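Local coordinates for protein L-Ribose isomerase (Acinetobacter, PDB 4Q0S) that interconverts the aldose L-ribose with a ketose, probably L-ribulose, in a cupin barrel that here holds a cobalt ion and the sugar alcohol ribitol, at residues L36-T41 / V212-S217; K43-S48 / I75-L80; M65-P70 / P110-P115; E132-Y137 / A200-P205; N151-P156 / V192-H197. All coordinates share one frame; numbering follows the deposited sequence.

Contact 1: residues L36-T41 / V212-S217. With RB0 (D-ribitol), chain C.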
# COMPACT_ATOMS: atom_id res chain seq x y z
N LEU A 36 4.50 3.98 0.23
CA LEU A 36 3.58 4.01 1.36
C LEU A 36 2.45 5.02 1.12
O LEU A 36 1.73 5.40 2.04
CB LEU A 36 4.34 4.35 2.64
CG LEU A 36 5.41 3.32 3.03
CD1 LEU A 36 6.38 3.93 4.06
CD2 LEU A 36 4.75 2.06 3.58
N ARG A 37 2.33 5.45 -0.13
CA ARG A 37 1.31 6.40 -0.56
C ARG A 37 1.36 7.80 0.02
O ARG A 37 0.31 8.43 0.19
CB ARG A 37 -0.09 5.81 -0.35
CG ARG A 37 -0.34 4.46 -1.03
CD ARG A 37 -1.79 4.01 -0.83
NE ARG A 37 -2.08 2.73 -1.49
CZ ARG A 37 -2.23 2.57 -2.80
NH1 ARG A 37 -2.12 3.61 -3.61
NH2 ARG A 37 -2.51 1.38 -3.30
N TYR A 38 2.54 8.31 0.34
CA TYR A 38 2.62 9.68 0.84
C TYR A 38 2.79 10.51 -0.44
O TYR A 38 3.60 10.16 -1.31
CB TYR A 38 3.81 9.89 1.78
CG TYR A 38 3.70 11.19 2.56
CD1 TYR A 38 2.81 11.31 3.63
CD2 TYR A 38 4.42 12.31 2.18
CE1 TYR A 38 2.63 12.53 4.29
CE2 TYR A 38 4.25 13.54 2.82
CZ TYR A 38 3.35 13.64 3.88
OH TYR A 38 3.17 14.86 4.50
N PRO A 39 2.04 11.62 -0.58
CA PRO A 39 2.12 12.47 -1.77
C PRO A 39 3.38 13.32 -1.87
O PRO A 39 3.35 14.53 -1.63
CB PRO A 39 0.86 13.32 -1.66
CG PRO A 39 0.76 13.54 -0.17
CD PRO A 39 1.06 12.15 0.39
N ILE A 40 4.49 12.69 -2.24
CA ILE A 40 5.76 13.39 -2.38
C ILE A 40 5.94 13.98 -3.78
O ILE A 40 5.98 13.25 -4.77
CB ILE A 40 6.93 12.44 -2.07
CG1 ILE A 40 6.87 12.04 -0.59
CG2 ILE A 40 8.26 13.11 -2.41
CD1 ILE A 40 7.99 11.14 -0.16
N THR A 41 6.05 15.30 -3.85
CA THR A 41 6.24 16.01 -5.11
C THR A 41 7.73 16.24 -5.34
O THR A 41 8.54 16.04 -4.44
CB THR A 41 5.53 17.37 -5.10
OG1 THR A 41 6.00 18.14 -3.98
CG2 THR A 41 4.02 17.19 -4.98
N VAL A 212 8.95 5.12 9.50
CA VAL A 212 8.30 6.10 8.65
C VAL A 212 7.09 6.59 9.43
O VAL A 212 6.22 5.80 9.80
CB VAL A 212 7.85 5.50 7.29
CG1 VAL A 212 7.25 6.60 6.40
CG2 VAL A 212 9.03 4.86 6.59
N VAL A 213 7.04 7.89 9.68
CA VAL A 213 5.95 8.47 10.45
C VAL A 213 5.33 9.68 9.78
O VAL A 213 6.02 10.54 9.25
CB VAL A 213 6.43 8.92 11.86
CG1 VAL A 213 5.25 9.43 12.70
CG2 VAL A 213 7.12 7.76 12.57
N ARG A 214 4.01 9.73 9.82
CA ARG A 214 3.29 10.86 9.25
C ARG A 214 3.00 11.83 10.41
O ARG A 214 2.38 11.45 11.40
CB ARG A 214 1.99 10.36 8.62
CG ARG A 214 1.15 11.44 7.96
CD ARG A 214 -0.16 10.85 7.44
NE ARG A 214 0.00 10.07 6.21
CZ ARG A 214 -0.31 10.54 5.00
NH1 ARG A 214 -0.14 9.78 3.93
NH2 ARG A 214 -0.80 11.76 4.87
N GLU A 215 3.48 13.06 10.30
CA GLU A 215 3.22 14.04 11.34
C GLU A 215 2.21 15.07 10.88
O GLU A 215 2.33 15.63 9.79
CB GLU A 215 4.50 14.77 11.77
CG GLU A 215 4.23 15.86 12.83
CD GLU A 215 5.46 16.64 13.22
OE1 GLU A 215 6.37 16.04 13.80
OE2 GLU A 215 5.51 17.86 12.94
N VAL A 216 1.20 15.30 11.71
CA VAL A 216 0.17 16.29 11.44
C VAL A 216 0.25 17.23 12.63
O VAL A 216 -0.05 16.85 13.76
CB VAL A 216 -1.23 15.64 11.35
CG1 VAL A 216 -2.30 16.71 11.34
CG2 VAL A 216 -1.34 14.81 10.08
N SER A 217 0.69 18.46 12.38
CA SER A 217 0.84 19.41 13.47
C SER A 217 0.36 20.79 13.07
O SER A 217 -0.16 20.99 11.97
CB SER A 217 2.31 19.50 13.86
OG SER A 217 3.03 20.20 12.85
C1 RB0 C . 12.13 18.12 13.88
O1 RB0 C . 13.30 18.79 13.43
C2 RB0 C . 10.92 18.66 13.14
O2 RB0 C . 10.61 19.98 13.60
C3 RB0 C . 9.71 17.72 13.32
O3 RB0 C . 8.66 18.12 12.44
C4 RB0 C . 9.18 17.68 14.76
O4 RB0 C . 9.60 18.84 15.46
C5 RB0 C . 9.69 16.43 15.46
O5 RB0 C . 9.07 16.30 16.74
O HOH W 1 0.40 6.99 3.87

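Contact 2: residues K43-S48 / I75-L80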
# COMPACT_ATOMS: atom_id res chain seq x y z
N LYS A 43 9.44 19.05 -5.74
CA LYS A 43 9.96 20.13 -4.91
C LYS A 43 10.25 19.68 -3.48
O LYS A 43 11.11 20.25 -2.80
CB LYS A 43 8.98 21.30 -4.89
CG LYS A 43 7.62 20.95 -4.30
CD LYS A 43 6.87 22.19 -3.84
CE LYS A 43 6.60 23.15 -4.98
NZ LYS A 43 5.86 24.36 -4.51
N MET A 44 9.54 18.66 -3.01
CA MET A 44 9.74 18.16 -1.66
C MET A 44 11.06 17.39 -1.52
O MET A 44 11.63 17.31 -0.43
CB MET A 44 8.56 17.28 -1.25
CG MET A 44 7.26 18.07 -1.08
SD MET A 44 5.78 17.05 -1.04
CE MET A 44 6.15 16.01 0.39
N VAL A 45 11.53 16.83 -2.63
CA VAL A 45 12.78 16.08 -2.61
C VAL A 45 13.89 17.08 -2.90
O VAL A 45 14.31 17.26 -4.05
CB VAL A 45 12.76 14.96 -3.67
CG1 VAL A 45 14.03 14.13 -3.58
CG2 VAL A 45 11.53 14.08 -3.47
N ASN A 46 14.37 17.73 -1.84
CA ASN A 46 15.40 18.75 -1.96
C ASN A 46 16.56 18.57 -0.98
O ASN A 46 16.58 17.61 -0.19
CB ASN A 46 14.78 20.13 -1.75
CG ASN A 46 13.96 20.20 -0.48
OD1 ASN A 46 14.48 19.99 0.61
ND2 ASN A 46 12.67 20.49 -0.62
N ASP A 47 17.51 19.50 -1.03
CA ASP A 47 18.68 19.46 -0.16
C ASP A 47 18.41 19.86 1.29
O ASP A 47 19.35 19.98 2.07
CB ASP A 47 19.80 20.35 -0.72
CG ASP A 47 20.33 19.84 -2.05
OD1 ASP A 47 20.23 18.63 -2.31
OD2 ASP A 47 20.87 20.67 -2.81
N SER A 48 17.15 20.07 1.63
CA SER A 48 16.80 20.43 3.00
C SER A 48 16.05 19.28 3.68
O SER A 48 15.85 19.29 4.90
CB SER A 48 15.93 21.68 3.02
OG SER A 48 16.68 22.83 2.67
N ILE A 75 15.06 12.39 7.96
CA ILE A 75 14.58 12.97 6.72
C ILE A 75 13.16 13.44 6.94
O ILE A 75 12.38 12.77 7.62
CB ILE A 75 14.59 11.94 5.57
CG1 ILE A 75 16.02 11.58 5.21
CG2 ILE A 75 13.83 12.50 4.37
CD1 ILE A 75 16.13 10.61 4.07
N ILE A 76 12.82 14.59 6.38
CA ILE A 76 11.47 15.11 6.50
C ILE A 76 11.03 15.62 5.14
O ILE A 76 11.72 16.43 4.52
CB ILE A 76 11.37 16.29 7.50
CG1 ILE A 76 11.77 15.81 8.91
CG2 ILE A 76 9.94 16.83 7.52
CD1 ILE A 76 11.75 16.93 9.96
N PHE A 77 9.89 15.12 4.67
CA PHE A 77 9.32 15.56 3.40
C PHE A 77 8.04 16.26 3.80
O PHE A 77 7.07 15.63 4.22
CB PHE A 77 9.00 14.37 2.49
CG PHE A 77 10.22 13.63 1.99
CD1 PHE A 77 11.21 14.28 1.26
CD2 PHE A 77 10.36 12.26 2.23
CE1 PHE A 77 12.32 13.59 0.78
CE2 PHE A 77 11.47 11.56 1.75
CZ PHE A 77 12.45 12.22 1.02
N GLU A 78 8.05 17.59 3.70
CA GLU A 78 6.91 18.39 4.08
C GLU A 78 5.94 18.60 2.92
O GLU A 78 6.31 19.20 1.91
CB GLU A 78 7.43 19.73 4.62
CG GLU A 78 6.38 20.75 4.98
CD GLU A 78 7.02 22.03 5.50
OE1 GLU A 78 7.38 22.08 6.69
OE2 GLU A 78 7.18 22.99 4.71
N SER A 79 4.71 18.11 3.06
CA SER A 79 3.71 18.24 2.01
C SER A 79 2.79 19.44 2.24
O SER A 79 2.08 19.88 1.34
CB SER A 79 2.86 16.98 1.91
OG SER A 79 2.05 16.80 3.06
N LEU A 80 2.81 19.96 3.46
CA LEU A 80 1.97 21.09 3.79
C LEU A 80 2.46 21.84 5.03
O LEU A 80 2.88 21.24 6.01
CB LEU A 80 0.53 20.62 4.03
CG LEU A 80 -0.49 21.69 4.43
CD1 LEU A 80 -0.83 22.56 3.21
CD2 LEU A 80 -1.73 21.03 4.98
O HOH W 2 10.37 18.47 1.81

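Contact 3: residues M65-P70 / P110-P115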
# COMPACT_ATOMS: atom_id res chain seq x y z
N MET A 65 23.63 4.87 7.13
CA MET A 65 22.30 4.80 7.71
C MET A 65 21.79 3.40 8.07
O MET A 65 20.73 3.28 8.69
CB MET A 65 21.31 5.50 6.79
CG MET A 65 21.40 7.02 6.83
SD MET A 65 20.95 7.68 8.47
CE MET A 65 22.47 8.51 8.89
N TRP A 66 22.51 2.35 7.70
CA TRP A 66 22.09 1.01 8.07
C TRP A 66 23.03 0.39 9.09
O TRP A 66 22.94 -0.80 9.38
CB TRP A 66 21.95 0.10 6.84
CG TRP A 66 20.67 0.36 6.09
CD1 TRP A 66 20.48 1.27 5.08
CD2 TRP A 66 19.37 -0.18 6.39
NE1 TRP A 66 19.14 1.33 4.74
CE2 TRP A 66 18.45 0.45 5.53
CE3 TRP A 66 18.91 -1.14 7.30
CZ2 TRP A 66 17.07 0.16 5.56
CZ3 TRP A 66 17.54 -1.42 7.34
CH2 TRP A 66 16.64 -0.77 6.47
N SER A 67 23.92 1.20 9.65
CA SER A 67 24.86 0.71 10.65
C SER A 67 24.13 0.39 11.95
O SER A 67 24.52 -0.51 12.69
CB SER A 67 25.97 1.73 10.91
OG SER A 67 25.49 2.82 11.69
N GLY A 68 23.06 1.13 12.23
CA GLY A 68 22.29 0.91 13.45
C GLY A 68 22.82 1.75 14.60
O GLY A 68 22.25 1.76 15.69
N GLU A 69 23.90 2.48 14.34
CA GLU A 69 24.53 3.32 15.35
C GLU A 69 23.67 4.51 15.78
O GLU A 69 22.90 5.06 14.99
CB GLU A 69 25.87 3.82 14.82
CG GLU A 69 26.84 2.71 14.48
CD GLU A 69 28.11 3.22 13.84
OE1 GLU A 69 28.03 3.86 12.76
OE2 GLU A 69 29.20 3.00 14.42
N PRO A 70 23.81 4.93 17.05
CA PRO A 70 23.05 6.07 17.58
C PRO A 70 23.56 7.45 17.16
O PRO A 70 24.58 7.93 17.65
CB PRO A 70 23.13 5.86 19.09
CG PRO A 70 24.49 5.24 19.26
CD PRO A 70 24.53 4.23 18.13
N PRO A 110 17.31 2.86 11.49
CA PRO A 110 17.60 2.12 12.72
C PRO A 110 18.66 2.75 13.61
O PRO A 110 19.77 3.06 13.16
CB PRO A 110 18.02 0.74 12.20
CG PRO A 110 17.28 0.63 10.90
CD PRO A 110 17.48 2.00 10.31
N GLY A 111 18.31 2.95 14.88
CA GLY A 111 19.23 3.53 15.84
C GLY A 111 19.31 5.05 15.84
O GLY A 111 19.71 5.64 16.84
N LYS A 112 18.90 5.68 14.75
CA LYS A 112 18.95 7.14 14.64
C LYS A 112 17.81 7.84 15.39
O LYS A 112 16.76 7.25 15.64
CB LYS A 112 18.97 7.53 13.16
CG LYS A 112 20.05 6.79 12.34
CD LYS A 112 21.44 7.35 12.59
CE LYS A 112 22.52 6.66 11.74
NZ LYS A 112 22.86 5.29 12.22
N PHE A 113 18.03 9.11 15.74
CA PHE A 113 17.05 9.88 16.50
C PHE A 113 16.67 11.25 15.94
O PHE A 113 17.41 11.85 15.17
CB PHE A 113 17.58 10.23 17.91
CG PHE A 113 17.94 9.06 18.77
CD1 PHE A 113 19.04 8.26 18.47
CD2 PHE A 113 17.24 8.82 19.95
CE1 PHE A 113 19.42 7.23 19.33
CE2 PHE A 113 17.61 7.80 20.81
CZ PHE A 113 18.71 7.00 20.51
N CYS A 114 15.50 11.72 16.36
CA CYS A 114 15.05 13.08 16.09
C CYS A 114 15.39 13.51 17.54
O CYS A 114 14.75 13.07 18.49
CB CYS A 114 13.55 13.18 15.87
SG CYS A 114 12.95 14.90 15.83
N PRO A 115 16.43 14.34 17.72
CA PRO A 115 16.88 14.80 19.04
C PRO A 115 15.93 15.56 19.98
O PRO A 115 14.96 16.19 19.55
CB PRO A 115 18.13 15.61 18.70
CG PRO A 115 17.75 16.24 17.41
CD PRO A 115 17.12 15.08 16.65
O HOH W 3 21.36 3.14 11.12
O HOH W 4 25.66 5.41 11.44

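Contact 4: residues E132-Y137 / A200-P205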
# COMPACT_ATOMS: atom_id res chain seq x y z
N GLU A 132 8.49 0.96 13.82
CA GLU A 132 7.95 1.29 15.13
C GLU A 132 8.66 2.53 15.62
O GLU A 132 9.83 2.74 15.34
CB GLU A 132 8.15 0.13 16.11
CG GLU A 132 7.63 -1.20 15.57
CD GLU A 132 7.14 -2.14 16.66
OE1 GLU A 132 7.66 -2.09 17.79
OE2 GLU A 132 6.23 -2.94 16.36
N MET A 133 7.93 3.34 16.37
CA MET A 133 8.48 4.58 16.86
C MET A 133 8.59 4.60 18.38
O MET A 133 7.61 4.40 19.09
CB MET A 133 7.60 5.72 16.37
CG MET A 133 7.98 7.09 16.87
SD MET A 133 6.67 8.24 16.43
CE MET A 133 7.60 9.80 16.27
N GLU A 134 9.81 4.84 18.86
CA GLU A 134 10.04 4.92 20.29
C GLU A 134 10.17 6.39 20.63
O GLU A 134 11.12 7.07 20.23
CB GLU A 134 11.30 4.15 20.69
CG GLU A 134 11.09 2.64 20.64
CD GLU A 134 12.26 1.85 21.22
OE1 GLU A 134 12.01 1.01 22.11
OE2 GLU A 134 13.41 2.05 20.79
N VAL A 135 9.18 6.88 21.36
CA VAL A 135 9.12 8.28 21.76
C VAL A 135 9.54 8.46 23.21
O VAL A 135 9.13 7.70 24.09
CB VAL A 135 7.68 8.84 21.59
CG1 VAL A 135 7.68 10.36 21.77
CG2 VAL A 135 7.14 8.48 20.21
N PHE A 136 10.38 9.46 23.43
CA PHE A 136 10.87 9.78 24.76
C PHE A 136 10.36 11.20 24.97
O PHE A 136 10.50 12.04 24.08
CB PHE A 136 12.40 9.73 24.78
CG PHE A 136 12.97 8.47 24.20
CD1 PHE A 136 12.99 7.28 24.93
CD2 PHE A 136 13.44 8.45 22.88
CE1 PHE A 136 13.46 6.09 24.37
CE2 PHE A 136 13.91 7.27 22.31
CZ PHE A 136 13.93 6.09 23.06
N TYR A 137 9.75 11.46 26.12
CA TYR A 137 9.23 12.80 26.36
C TYR A 137 9.03 13.14 27.83
O TYR A 137 9.06 12.27 28.70
CB TYR A 137 7.90 12.98 25.63
CG TYR A 137 6.79 12.12 26.18
CD1 TYR A 137 6.73 10.76 25.90
CD2 TYR A 137 5.79 12.66 26.99
CE1 TYR A 137 5.71 9.95 26.40
CE2 TYR A 137 4.77 11.87 27.51
CZ TYR A 137 4.73 10.52 27.21
OH TYR A 137 3.71 9.73 27.68
N ALA A 200 11.56 13.49 21.86
CA ALA A 200 12.56 12.93 20.97
C ALA A 200 12.04 11.55 20.59
O ALA A 200 11.15 11.01 21.26
CB ALA A 200 13.90 12.81 21.69
N PHE A 201 12.57 10.98 19.52
CA PHE A 201 12.14 9.66 19.12
C PHE A 201 13.17 9.00 18.23
O PHE A 201 13.98 9.68 17.59
CB PHE A 201 10.77 9.72 18.43
CG PHE A 201 10.72 10.62 17.22
CD1 PHE A 201 11.16 10.17 15.98
CD2 PHE A 201 10.19 11.91 17.32
CE1 PHE A 201 11.07 11.00 14.85
CE2 PHE A 201 10.09 12.74 16.20
CZ PHE A 201 10.53 12.28 14.96
N ARG A 202 13.16 7.67 18.20
CA ARG A 202 14.10 6.93 17.39
C ARG A 202 13.43 5.70 16.80
O ARG A 202 12.34 5.31 17.20
CB ARG A 202 15.29 6.44 18.23
CG ARG A 202 14.93 5.24 19.11
CD ARG A 202 16.16 4.53 19.68
NE ARG A 202 15.79 3.28 20.35
CZ ARG A 202 16.65 2.41 20.86
NH1 ARG A 202 17.96 2.64 20.79
NH2 ARG A 202 16.21 1.30 21.44
N CYS A 203 14.13 5.11 15.84
CA CYS A 203 13.72 3.88 15.21
C CYS A 203 14.56 2.84 15.95
O CYS A 203 15.76 3.03 16.13
CB CYS A 203 14.11 3.89 13.73
SG CYS A 203 13.89 2.31 12.89
N PRO A 204 13.95 1.74 16.42
CA PRO A 204 14.73 0.72 17.13
C PRO A 204 15.91 0.31 16.24
O PRO A 204 15.76 0.19 15.02
CB PRO A 204 13.73 -0.41 17.33
CG PRO A 204 12.44 0.32 17.47
CD PRO A 204 12.52 1.38 16.39
N PRO A 205 17.09 0.08 16.84
CA PRO A 205 18.30 -0.31 16.10
C PRO A 205 18.22 -1.66 15.38
O PRO A 205 18.94 -1.90 14.42
CB PRO A 205 19.38 -0.34 17.19
CG PRO A 205 18.86 0.61 18.23
CD PRO A 205 17.39 0.28 18.26
O HOH W 5 13.94 -0.67 22.96

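Contact 5: residues N151-P156 / V192-H197. With RB0 (D-ribitol), chain D.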
# COMPACT_ATOMS: atom_id res chain seq x y z
N ASN A 151 -5.12 24.73 29.74
CA ASN A 151 -4.91 23.31 29.96
C ASN A 151 -6.20 22.56 29.69
O ASN A 151 -7.29 23.08 29.95
CB ASN A 151 -4.47 23.04 31.40
CG ASN A 151 -3.14 23.69 31.73
OD1 ASN A 151 -2.11 23.39 31.11
ND2 ASN A 151 -3.15 24.57 32.72
N PHE A 152 -6.09 21.35 29.15
CA PHE A 152 -7.26 20.54 28.87
C PHE A 152 -7.02 19.05 29.07
O PHE A 152 -7.65 18.42 29.91
CB PHE A 152 -7.74 20.80 27.44
CG PHE A 152 -8.87 19.92 27.00
CD1 PHE A 152 -10.05 19.85 27.75
CD2 PHE A 152 -8.77 19.15 25.85
CE1 PHE A 152 -11.10 19.03 27.36
CE2 PHE A 152 -9.81 18.32 25.44
CZ PHE A 152 -10.99 18.27 26.20
N SER A 153 -6.11 18.48 28.29
CA SER A 153 -5.84 17.04 28.40
C SER A 153 -4.46 16.73 28.94
O SER A 153 -4.23 15.65 29.48
CB SER A 153 -6.02 16.37 27.04
OG SER A 153 -5.16 16.95 26.08
N GLY A 154 -3.54 17.68 28.80
CA GLY A 154 -2.19 17.44 29.27
C GLY A 154 -1.61 16.24 28.54
O GLY A 154 -2.21 15.77 27.57
N MET A 155 -0.47 15.74 29.00
CA MET A 155 0.16 14.58 28.38
C MET A 155 0.11 13.38 29.31
O MET A 155 0.25 13.52 30.53
CB MET A 155 1.63 14.87 28.04
CG MET A 155 1.85 15.82 26.87
SD MET A 155 1.39 15.08 25.28
CE MET A 155 2.51 13.71 25.22
N PRO A 156 -0.09 12.18 28.76
CA PRO A 156 -0.14 10.96 29.57
C PRO A 156 1.25 10.66 30.14
O PRO A 156 2.26 10.99 29.52
CB PRO A 156 -0.61 9.90 28.58
CG PRO A 156 -0.06 10.40 27.26
CD PRO A 156 -0.36 11.88 27.34
N VAL A 192 -0.70 12.45 20.34
CA VAL A 192 -0.51 13.89 20.45
C VAL A 192 0.64 14.33 21.35
O VAL A 192 0.77 13.91 22.50
CB VAL A 192 -1.81 14.58 20.98
CG1 VAL A 192 -1.58 16.07 21.19
CG2 VAL A 192 -2.94 14.36 19.98
N MET A 193 1.50 15.19 20.81
CA MET A 193 2.62 15.74 21.56
C MET A 193 2.30 17.23 21.68
O MET A 193 2.53 17.99 20.74
CB MET A 193 3.93 15.53 20.81
CG MET A 193 5.17 16.07 21.54
SD MET A 193 5.41 15.32 23.18
CE MET A 193 5.62 13.56 22.74
N HIS A 194 1.76 17.63 22.82
CA HIS A 194 1.41 19.04 23.01
C HIS A 194 2.63 19.94 22.96
O HIS A 194 3.75 19.54 23.29
CB HIS A 194 0.70 19.26 24.35
CG HIS A 194 -0.70 18.73 24.39
ND1 HIS A 194 -1.66 19.11 23.47
CD2 HIS A 194 -1.31 17.87 25.24
CE1 HIS A 194 -2.80 18.51 23.76
NE2 HIS A 194 -2.62 17.75 24.83
N ARG A 195 2.39 21.18 22.54
CA ARG A 195 3.45 22.17 22.48
C ARG A 195 4.00 22.34 23.90
O ARG A 195 3.32 22.04 24.88
CB ARG A 195 2.88 23.50 21.99
CG ARG A 195 1.69 24.00 22.81
CD ARG A 195 1.25 25.38 22.37
NE ARG A 195 0.52 25.36 21.10
CZ ARG A 195 -0.75 25.00 20.98
NH1 ARG A 195 -1.44 24.62 22.05
NH2 ARG A 195 -1.34 25.03 19.79
N LYS A 196 5.24 22.82 23.99
CA LYS A 196 5.95 23.07 25.24
C LYS A 196 6.41 21.81 25.96
O LYS A 196 6.88 21.87 27.09
CB LYS A 196 5.11 23.96 26.17
CG LYS A 196 4.95 25.39 25.64
CD LYS A 196 4.13 26.25 26.58
CE LYS A 196 4.16 27.72 26.16
NZ LYS A 196 3.58 27.90 24.81
N HIS A 197 6.28 20.67 25.29
CA HIS A 197 6.72 19.40 25.87
C HIS A 197 7.98 18.91 25.21
O HIS A 197 8.06 18.85 23.98
CB HIS A 197 5.63 18.34 25.72
CG HIS A 197 4.54 18.46 26.73
ND1 HIS A 197 4.60 17.82 27.95
CD2 HIS A 197 3.40 19.18 26.73
CE1 HIS A 197 3.53 18.16 28.66
NE2 HIS A 197 2.79 18.98 27.94
C1 RB0 D . -4.70 8.86 23.02
O1 RB0 D . -5.64 8.12 22.26
C2 RB0 D . -3.30 8.54 22.53
O2 RB0 D . -3.11 7.13 22.58
C3 RB0 D . -2.25 9.23 23.40
O3 RB0 D . -2.35 8.78 24.75
C4 RB0 D . -2.36 10.76 23.37
O4 RB0 D . -2.50 11.20 22.03
C5 RB0 D . -1.10 11.36 23.99
O5 RB0 D . -1.13 12.77 23.89

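Contact 1: residues L36-T41 / V212-S217
Tyr38 and Arg214 form the heart of a buried loop-on-strand contact, in which the chain leaving helix 19-35 packs on strand 211-217 of the cupin barrel, close to a neighbouring subunit. The Arg214 chain starts with CG anti to the backbone N and then bends at chi3 (-76°), which carries the guanidinium to the tyrosine. CD1 of Tyr38 sits over one guanidinium face, 3.3 Å from NH1 of Arg214, but the planes are 58° apart, too steep for a parallel stack. A water near the guanidinium plane links Arg214 NH1 to Leu36 O, at 2.8 Å from each. Arg214 NH2 continues to a salt bridge with Glu127 of a neighbouring subunit, while Tyr38 OH bonds to Asp103. The next residue, Glu215, takes a hydrogen bond through OE2 from ribitol O3 (3.2 Å). Leu36 CD1 and Val212 CG1 meet tip to tip at 3.7 Å, and around them lie Leu32 of helix 19-35, Leu105 of strand 101-108 and Val129 of strand 124-130.

Contact 2: residues K43-S48 / I75-L80
Met44 and Phe77 join the loop between helix 19-35 and strand 50-52 to strand 73-82 of the larger barrel sheet, just ahead of a corner in that strand. The methionine chain bends at chi3 (59°), turning its methyl onto the strand. CG of Met44 comes within 3.3 Å of Glu78 O, and Met44 CE reaches CB of Phe77 at 3.9 Å while also packing on CB of Ser79. The Phe77 ring offers its edge to the loop: Met44 O lies near the ring plane, 3.5 Å from CD1 of Phe77. That same carbonyl accepts from a water, at 2.8 Å from Met44 O, which in turn takes the N-H of Glu78, so the loop is pinned to the strand through solvent. At the corner, Ser79 and Leu80 both face Asp103 in a classic beta bulge, and Ser79 OG is bonded to Tyr38 OH and Asp103 O. The loop is shaped from within as well. Val45 centres an inverse gamma turn, and Asn46 OD1 receives the N-H of Ser48 on an in-plane lone pair (2.9 Å between OD1 and Ser48 N), making an Asx turn. At the other end of the amide, Asn46 ND2 donates to Lys43 O over 2.7 Å; bonds at both ends fix the rotation of the group. Ile76, next to Phe77 in the strand, touches the ribitol bound near the cobalt ion.

Contact 3: residues M65-P70 / P110-P115
Lys112 reaches across to the loop 65-70 and gives a buried ammonium group to the carbonyl of Glu69. Its chain bends twice, at chi2 (-76°) and chi4 (-74°), and this curl brings NZ to within 2.8 Å of Glu69 O, approaching tilted from the carbonyl plane. Two waters complete the grip on NZ: one also bonds Met65 O, Pro110 O and Gly68 N, and the other links to Ser67 OG. Three bonds thus hold the ammonium, which would be expected to ease the cost of burying its charge. Met65 crosses the lysine chain obliquely and packs tightly, its CE 3.4 Å from Lys112 CE, with an eclipsed-like chi3 of 120° at this closely packed methyl. Ser67 OG accepts from the N-H of Glu69 (3.1 Å from OG to that N), closing an ST turn that shapes the loop. Between the backbones the approach is close enough for CA-H...O contacts, as from Gly111 CA to Gly68 O at 3.5 Å; the missing side chain of Gly111 leaves room for that oxygen. At the ends, Trp66 CZ3 rests 4.1 Å from Pro110 CG, and Pro70 CB meets the edge of the Phe113 ring. In the cupin fold, the turn at Pro110 and Gly111 carries the chain from strand 101-108 of one sheet to strand 113-118 of the other, and loop 65-70 packs against that crossing.

Contact 4: residues E132-Y137 / A200-P205
Phe201 has CG set between its backbone N and carbonyl carbon (chi1 57°), whereas Met133 has CG anti to N and runs out extended; together these torsions lay the methionine methyl over the phenylalanine ring. CE of Met133 stands 3.5 Å from the ring centroid of Phe201, a CH-pi contact over the face, 16° off the normal. On the other side of the sheet, Arg202 also takes the position between N and carbonyl carbon, and its extended chain lies beside Glu134. In a salt bridge, NE and NH2 of Arg202 grip one oxygen, OE2 of Glu134, at 2.7 Å and 3.0 Å, NH2 meeting the syn lone pair of OE2 and NE lying nearly along its C-O axis. The two flat groups are nearly coplanar (20° apart). Glu134 OE1 bonds to Tyr181 OH, and Pro205 CD covers the centre of one guanidinium face. CE2 of Phe136 lies 3.9 Å from CG of Arg202, which sits at the ring edge. Glu134-Arg202 and Phe136-Ala200 are hydrogen-bonded antiparallel pairs flanking the non-hydrogen-bonded pair Val135-Phe201. This is the antiparallel strand pairing of a cupin barrel wall: Phe201, on the face with Val135, touches the ribitol near the cobalt ion, and His199, a cobalt ligand, begins the same strand.

Contact 5: residues N151-P156 / V192-H197
The carbonyl of Val192 is approached by two groups: the O5 hydroxyl of a ribitol molecule donates to Val192 O over 2.6 Å, and SD of Met155 lies 3.1 Å from the same oxygen. The sugar alcohol also accepts at O4 from Val192 N, 2.8 Å away, so it pairs with both polar groups of this residue. Pro156 packs its CD on ribitol C5 at 3.5 Å. Met155 packs between loop and strand with a chain bent at chi2 (-69°) and chi3. The bends lay CG over the centre of the His197 ring, 3.4 Å from its centroid in a CH-pi contact, and bring SD to His194 N in a weak, long N-H...S bond. CE of Met155 then meets SD of Met193 at 3.9 Å. His194 reaches the loop through its ring edge: NE2 donates to Ser153 OG at 2.9 Å, slightly out of the ring plane, and Gly154 O lies at the edge too. His197 is itself held through ND1 by Ser138 O. A type II turn from His194 to His197 brings the two imidazoles round the methionine, while Asp86 of a neighbouring subunit takes the N-H groups of Phe152 and Gly154. The result is a second ribitol site, separate from the one at the cobalt ion, built on the backbone of strand 191-193, an outermost strand of its sheet within this chain.

In the fold
From the N terminus, the chain leaves helix 19-35 and enters contact 1, whose closure with strand 211-217 encloses all the others. Contact 2 closes a short loop onto strand 73-82 and touches contact 1 where Ile40 packs on Phe77. Contact 3 opens before contact 2 has closed, so these two cross, and it ends at strand 113-118, which carries the cobalt ligand His117. Contact 4 follows in series and adjoins contact 3 through neighbouring strands 113-118 and 199-202. Contact 5 is nested within contact 4, which it meets at Tyr137. Contacts 1, 2 and 5 thus involve the larger sheet, contacts 3 and 4 the smaller.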